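Local structure of methyl transferase from Methanosarcina acetivorans (Methanosarcina acetivorans, 6MRO) at residues 153-158 / 171-176; 134-139 / 160-165. The protein is probably an S-adenosylmethionine-dependent methyltransferase, and binds S-adenosyl-L-homocysteine and calcium. The protein carries 1 engineered substitution. All coordinates share one frame; numbering follows the deposited sequence.

Contact 1: residues 153-158 / 171-176; sequences ASKAEI and IKDVIF. With CA (calcium ion), chain D.
I158 and I171 form the hydrophobic centre of this contact, their side chains passing each other in opposite directions. CG2 of I158 lies 3.6 Å from CD1 of I171, and I158 CD1 comes to 4.1 Å from I171 CG2, so each isoleucine offers both its short and its long branch. With CG1 of I171 anti to the carbonyl carbon (chi1 -54°) and the branch extended beyond it, CD1 also reaches the helix backbone, 3.9 Å from K155 O. K155 runs alongside I171 in the opposing sense; a bend at chi3 brings CE to 3.5 Å from I171 O, and one at chi4 aims NZ toward D173. This ammonium stops short of a salt bridge, with NZ 4.3 Å from D173 OD1. A water links the two charges, accepting from K155 NZ at 2.9 Å and donating to D173 OD1 at 2.8 Å, while D173 OD2 pairs with K142. On the helix side, S154 and E157 form a capping box: S154 OG accepts from E157 N, and E157 OE2 takes S154 N-H from above the carboxylate plane. Both E157 oxygens also bind calcium, together with D141, E146, R152 O and two waters, so the cap is likely to steady a metal ligand. The first turn of helix 155-162 thus packs on edge strand 167-177 and, through Y188, its neighbour 184-193, while I158 reaches C138 of the next strand, 132-139.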
loop_
_atom_site.group_PDB
_atom_site.type_symbol
_atom_site.label_atom_id
_atom_site.label_comp_id
_atom_site.label_asym_id
_atom_site.label_seq_id
_atom_site.Cartn_x
_atom_site.Cartn_y
_atom_site.Cartn_z
ATOM N N ALA A 153 -0.389 -12.333 -7.232
ATOM C CA ALA A 153 -1.034 -11.599 -8.311
ATOM C C ALA A 153 -0.201 -11.717 -9.582
ATOM O O ALA A 153 1.011 -11.488 -9.562
ATOM C CB ALA A 153 -1.242 -10.134 -7.925
ATOM N N SER A 154 -0.848 -12.110 -10.675
ATOM C CA SER A 154 -0.190 -12.129 -11.972
ATOM C C SER A 154 -0.365 -10.774 -12.643
ATOM O O SER A 154 -1.164 -9.948 -12.209
ATOM C CB SER A 154 -0.770 -13.225 -12.856
ATOM O OG SER A 154 -2.109 -12.907 -13.187
ATOM N N LYS A 155 0.400 -10.537 -13.711
ATOM C CA LYS A 155 0.210 -9.292 -14.444
ATOM C C LYS A 155 -1.188 -9.231 -15.041
ATOM O O LYS A 155 -1.824 -8.169 -15.049
ATOM C CB LYS A 155 1.272 -9.142 -15.531
ATOM C CG LYS A 155 2.681 -9.150 -14.987
ATOM C CD LYS A 155 3.710 -9.152 -16.101
ATOM C CE LYS A 155 4.523 -7.881 -16.081
ATOM N NZ LYS A 155 5.963 -8.196 -16.274
ATOM N N ALA A 156 -1.696 -10.372 -15.510
ATOM C CA ALA A 156 -3.043 -10.411 -16.067
ATOM C C ALA A 156 -4.077 -10.054 -15.009
ATOM O O ALA A 156 -5.009 -9.286 -15.267
ATOM C CB ALA A 156 -3.327 -11.792 -16.658
ATOM N N GLU A 157 -3.935 -10.621 -13.810
ATOM C CA GLU A 157 -4.850 -10.291 -12.724
ATOM C C GLU A 157 -4.760 -8.815 -12.356
ATOM O O GLU A 157 -5.788 -8.163 -12.143
ATOM C CB GLU A 157 -4.559 -11.182 -11.507
ATOM C CG GLU A 157 -4.813 -12.664 -11.792
ATOM C CD GLU A 157 -4.091 -13.618 -10.833
ATOM O OE1 GLU A 157 -4.442 -14.819 -10.810
ATOM O OE2 GLU A 157 -3.180 -13.171 -10.117
ATOM N N ILE A 158 -3.546 -8.263 -12.330
ATOM C CA ILE A 158 -3.372 -6.845 -12.022
ATOM C C ILE A 158 -4.007 -5.985 -13.107
ATOM O O ILE A 158 -4.770 -5.048 -12.822
ATOM C CB ILE A 158 -1.877 -6.523 -11.836
ATOM C CG1 ILE A 158 -1.361 -7.195 -10.557
ATOM C CG2 ILE A 158 -1.634 -5.007 -11.754
ATOM C CD1 ILE A 158 0.140 -7.110 -10.383
ATOM N N ILE A 171 3.984 -2.605 -14.906
ATOM C CA ILE A 171 4.053 -3.603 -13.839
ATOM C C ILE A 171 5.465 -4.177 -13.894
ATOM O O ILE A 171 5.817 -4.882 -14.852
ATOM C CB ILE A 171 2.996 -4.705 -14.005
ATOM C CG1 ILE A 171 1.594 -4.097 -14.144
ATOM C CG2 ILE A 171 3.056 -5.677 -12.831
ATOM C CD1 ILE A 171 0.532 -5.076 -14.611
ATOM N N LYS A 172 6.273 -3.869 -12.882
ATOM C CA LYS A 172 7.697 -4.171 -12.860
ATOM C C LYS A 172 8.000 -5.292 -11.875
ATOM O O LYS A 172 7.424 -5.344 -10.783
ATOM C CB LYS A 172 8.512 -2.931 -12.464
ATOM C CG LYS A 172 8.955 -2.083 -13.629
ATOM C CD LYS A 172 9.713 -0.837 -13.169
ATOM C CE LYS A 172 10.051 0.027 -14.376
ATOM N NZ LYS A 172 10.412 1.423 -14.022
ATOM N N ASP A 173 8.921 -6.170 -12.253
ATOM C CA ASP A 173 9.474 -7.124 -11.299
ATOM C C ASP A 173 10.300 -6.379 -10.264
ATOM O O ASP A 173 11.182 -5.588 -10.610
ATOM C CB ASP A 173 10.346 -8.161 -12.008
ATOM C CG ASP A 173 9.538 -9.122 -12.857
ATOM O OD1 ASP A 173 9.633 -9.043 -14.100
ATOM O OD2 ASP A 173 8.814 -9.963 -12.278
ATOM N N VAL A 174 10.000 -6.613 -8.990
ATOM C CA VAL A 174 10.786 -6.044 -7.906
ATOM C C VAL A 174 10.959 -7.096 -6.815
ATOM O O VAL A 174 10.656 -8.278 -7.010
ATOM C CB VAL A 174 10.134 -4.765 -7.344
ATOM C CG1 VAL A 174 10.091 -3.652 -8.398
ATOM C CG2 VAL A 174 8.733 -5.070 -6.808
ATOM N N ILE A 175 11.481 -6.675 -5.675
ATOM C CA ILE A 175 11.683 -7.535 -4.518
ATOM C C ILE A 175 10.804 -7.022 -3.386
ATOM O O ILE A 175 10.575 -5.812 -3.271
ATOM C CB ILE A 175 13.172 -7.548 -4.115
ATOM C CG1 ILE A 175 13.974 -8.400 -5.096
ATOM C CG2 ILE A 175 13.350 -8.069 -2.701
ATOM C CD1 ILE A 175 13.383 -9.761 -5.313
ATOM N N PHE A 176 10.269 -7.941 -2.583
ATOM C CA PHE A 176 9.503 -7.606 -1.389
ATOM C C PHE A 176 10.296 -8.097 -0.186
ATOM O O PHE A 176 10.624 -9.287 -0.104
ATOM C CB PHE A 176 8.112 -8.243 -1.430
ATOM C CG PHE A 176 7.238 -7.883 -0.256
ATOM C CD1 PHE A 176 6.302 -6.873 -0.363
ATOM C CD2 PHE A 176 7.339 -8.575 0.944
ATOM C CE1 PHE A 176 5.488 -6.539 0.708
ATOM C CE2 PHE A 176 6.526 -8.256 2.018
ATOM C CZ PHE A 176 5.600 -7.232 1.900
HETATM CA CA CA D . -2.993 -15.592 -8.740
HETATM O O HOH W 1 8.376 -6.868 -15.440
HETATM O O HOH W 2 -2.404 -17.103 -7.006
HETATM O O HOH W 3 -4.542 -14.459 -7.195
#

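Contact 2: residues 134-139 / 160-165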
loop_
_atom_site.group_PDB
_atom_site.type_symbol
_atom_site.label_atom_id
_atom_site.label_comp_id
_atom_site.label_asym_id
_atom_site.label_seq_id
_atom_site.Cartn_x
_atom_site.Cartn_y
_atom_site.Cartn_z
ATOM N N TYR A 134 -1.120 5.844 -8.306
ATOM C CA TYR A 134 -1.315 4.681 -7.451
ATOM C C TYR A 134 -0.121 3.759 -7.647
ATOM O O TYR A 134 0.167 3.347 -8.783
ATOM C CB TYR A 134 -2.618 3.961 -7.803
ATOM C CG TYR A 134 -2.899 2.662 -7.056
ATOM C CD1 TYR A 134 -3.116 1.479 -7.749
ATOM C CD2 TYR A 134 -2.984 2.637 -5.661
ATOM C CE1 TYR A 134 -3.390 0.309 -7.086
ATOM C CE2 TYR A 134 -3.266 1.455 -4.973
ATOM C CZ TYR A 134 -3.466 0.298 -5.706
ATOM O OH TYR A 134 -3.757 -0.866 -5.062
ATOM N N PHE A 135 0.579 3.461 -6.553
ATOM C CA PHE A 135 1.703 2.530 -6.536
ATOM C C PHE A 135 1.348 1.366 -5.626
ATOM O O PHE A 135 1.032 1.571 -4.445
ATOM C CB PHE A 135 2.974 3.215 -6.033
ATOM C CG PHE A 135 3.423 4.346 -6.903
ATOM C CD1 PHE A 135 4.019 4.087 -8.129
ATOM C CD2 PHE A 135 3.260 5.660 -6.497
ATOM C CE1 PHE A 135 4.434 5.123 -8.953
ATOM C CE2 PHE A 135 3.693 6.708 -7.301
ATOM C CZ PHE A 135 4.275 6.446 -8.530
ATOM N N MET A 136 1.399 0.154 -6.171
ATOM C CA MET A 136 0.975 -1.026 -5.438
ATOM C C MET A 136 2.042 -2.099 -5.536
ATOM O O MET A 136 2.545 -2.386 -6.625
ATOM C CB MET A 136 -0.363 -1.540 -5.971
ATOM C CG MET A 136 -0.933 -2.730 -5.217
ATOM S SD MET A 136 -0.313 -4.334 -5.799
ATOM C CE MET A 136 -1.227 -4.447 -7.343
ATOM N N LEU A 137 2.373 -2.693 -4.395
ATOM C CA LEU A 137 3.375 -3.742 -4.309
ATOM C C LEU A 137 2.716 -5.030 -3.849
ATOM O O LEU A 137 2.009 -5.042 -2.833
ATOM C CB LEU A 137 4.487 -3.305 -3.352
ATOM C CG LEU A 137 5.605 -4.275 -2.974
ATOM C CD1 LEU A 137 6.530 -4.457 -4.151
ATOM C CD2 LEU A 137 6.369 -3.692 -1.754
ATOM N N CYS A 138 2.965 -6.117 -4.581
ATOM C CA CYS A 138 2.379 -7.403 -4.235
ATOM C C CYS A 138 3.318 -8.526 -4.662
ATOM O O CYS A 138 4.231 -8.334 -5.471
ATOM C CB CYS A 138 0.990 -7.557 -4.879
ATOM S SG CYS A 138 1.031 -7.526 -6.699
ATOM N N PHE A 139 3.096 -9.705 -4.095
ATOM C CA PHE A 139 3.860 -10.873 -4.512
ATOM C C PHE A 139 3.457 -11.269 -5.927
ATOM O O PHE A 139 2.284 -11.193 -6.293
ATOM C CB PHE A 139 3.625 -12.034 -3.549
ATOM C CG PHE A 139 4.101 -11.766 -2.159
ATOM C CD1 PHE A 139 5.416 -11.408 -1.921
ATOM C CD2 PHE A 139 3.226 -11.845 -1.088
ATOM C CE1 PHE A 139 5.862 -11.141 -0.631
ATOM C CE2 PHE A 139 3.666 -11.587 0.197
ATOM C CZ PHE A 139 4.987 -11.230 0.421
ATOM N N SER A 160 -6.357 -6.867 -15.263
ATOM C CA SER A 160 -7.807 -7.037 -15.251
ATOM C C SER A 160 -8.459 -6.226 -14.134
ATOM O O SER A 160 -9.552 -5.673 -14.315
ATOM C CB SER A 160 -8.158 -8.512 -15.096
ATOM O OG SER A 160 -9.561 -8.669 -15.106
ATOM N N THR A 161 -7.790 -6.134 -12.984
ATOM C CA THR A 161 -8.347 -5.445 -11.823
ATOM C C THR A 161 -8.286 -3.930 -11.967
ATOM O O THR A 161 -9.260 -3.233 -11.656
ATOM C CB THR A 161 -7.596 -5.873 -10.562
ATOM O OG1 THR A 161 -7.757 -7.282 -10.363
ATOM C CG2 THR A 161 -8.108 -5.120 -9.352
ATOM N N PHE A 162 -7.156 -3.388 -12.422
ATOM C CA PHE A 162 -6.957 -1.941 -12.345
ATOM C C PHE A 162 -7.127 -1.204 -13.673
ATOM O O PHE A 162 -7.274 0.024 -13.656
ATOM C CB PHE A 162 -5.578 -1.642 -11.743
ATOM C CG PHE A 162 -5.480 -2.025 -10.291
ATOM C CD1 PHE A 162 -4.818 -3.182 -9.901
ATOM C CD2 PHE A 162 -6.086 -1.247 -9.325
ATOM C CE1 PHE A 162 -4.759 -3.542 -8.562
ATOM C CE2 PHE A 162 -6.028 -1.606 -7.982
ATOM C CZ PHE A 162 -5.361 -2.746 -7.606
ATOM N N SER A 163 -7.105 -1.906 -14.808
ATOM C CA SER A 163 -7.368 -1.244 -16.085
ATOM C C SER A 163 -8.733 -0.573 -16.175
ATOM O O SER A 163 -8.820 0.481 -16.833
ATOM C CB SER A 163 -7.215 -2.237 -17.243
ATOM O OG SER A 163 -5.859 -2.401 -17.603
ATOM N N PRO A 164 -9.823 -1.114 -15.616
ATOM C CA PRO A 164 -11.134 -0.451 -15.803
ATOM C C PRO A 164 -11.190 0.990 -15.324
ATOM O O PRO A 164 -11.881 1.812 -15.942
ATOM C CB PRO A 164 -12.095 -1.336 -15.001
ATOM C CG PRO A 164 -11.498 -2.676 -15.086
ATOM C CD PRO A 164 -10.015 -2.448 -14.999
ATOM N N LEU A 165 -10.487 1.324 -14.243
ATOM C CA LEU A 165 -10.514 2.671 -13.698
ATOM C C LEU A 165 -9.180 3.403 -13.785
ATOM O O LEU A 165 -9.148 4.617 -13.560
ATOM C CB LEU A 165 -10.977 2.643 -12.232
ATOM C CG LEU A 165 -12.388 2.109 -11.965
ATOM C CD1 LEU A 165 -12.595 1.946 -10.470
ATOM C CD2 LEU A 165 -13.435 3.036 -12.546
#
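Y134 on strand 132-139 and F162 on helix 155-162 have the nearest alpha carbons of the two segments, yet these stand 10.0 Å apart, so the contact is made by side chains without any hydrogen bond between the segments. The two side chains cross at about a right angle. Y134 CE1 sits over one face of the F162 ring, 3.4 Å from CE2, and Y134 OH is 3.5 Å from F162 CZ. The ring planes are inclined at 43° with centroids 5.2 Å apart. M136, two residues along the strand, has CG anti to its backbone nitrogen (chi1 -177°); the chain then folds at chi2 and chi3, bringing the CE methyl to 3.8 Å from F162 CE1. F162 is further packed by F109 and by L190 of strand 184-193, while Y134 meets F120 and V124 of helix 114-127 and hydrogen-bonds through its hydroxyl to D105 of strand 100-106. Replacing Y134 with an alanine would probably uncover part of the F162 face and leave that aspartate without its phenolic mate. All three touching residues are buried. The chemistry therefore implies a cohesion of shape and dispersion between helix and sheet, in which the one polar group involved, the tyrosine hydroxyl, can pass the F162 rim because its hydrogen-bonding need is met from within the sheet.

In the fold
The centres of contacts 1 and 2 lie 9 Å apart, and both use helix 155-162, its first turn in contact 1 and its later part, with F162, in contact 2. Along the chain the segments alternate: 134-139, 153-158, 160-165, 171-176. The helix therefore follows strand 132-139 and precedes strand 167-177, packing against both, with strand 184-193 lying between them in the sheet. The strand order 3-2-1-4-5-7-6, with strand 184-193 antiparallel, is that of the Rossmann-like class I methyltransferase fold. The contacts also meet directly: A153 N is a probable hydrogen-bond donor to F139 O at 3.1 Å, and F176 packs on F139 and L137. Together they join a calcium-binding helix start to the sheet's C-terminal half.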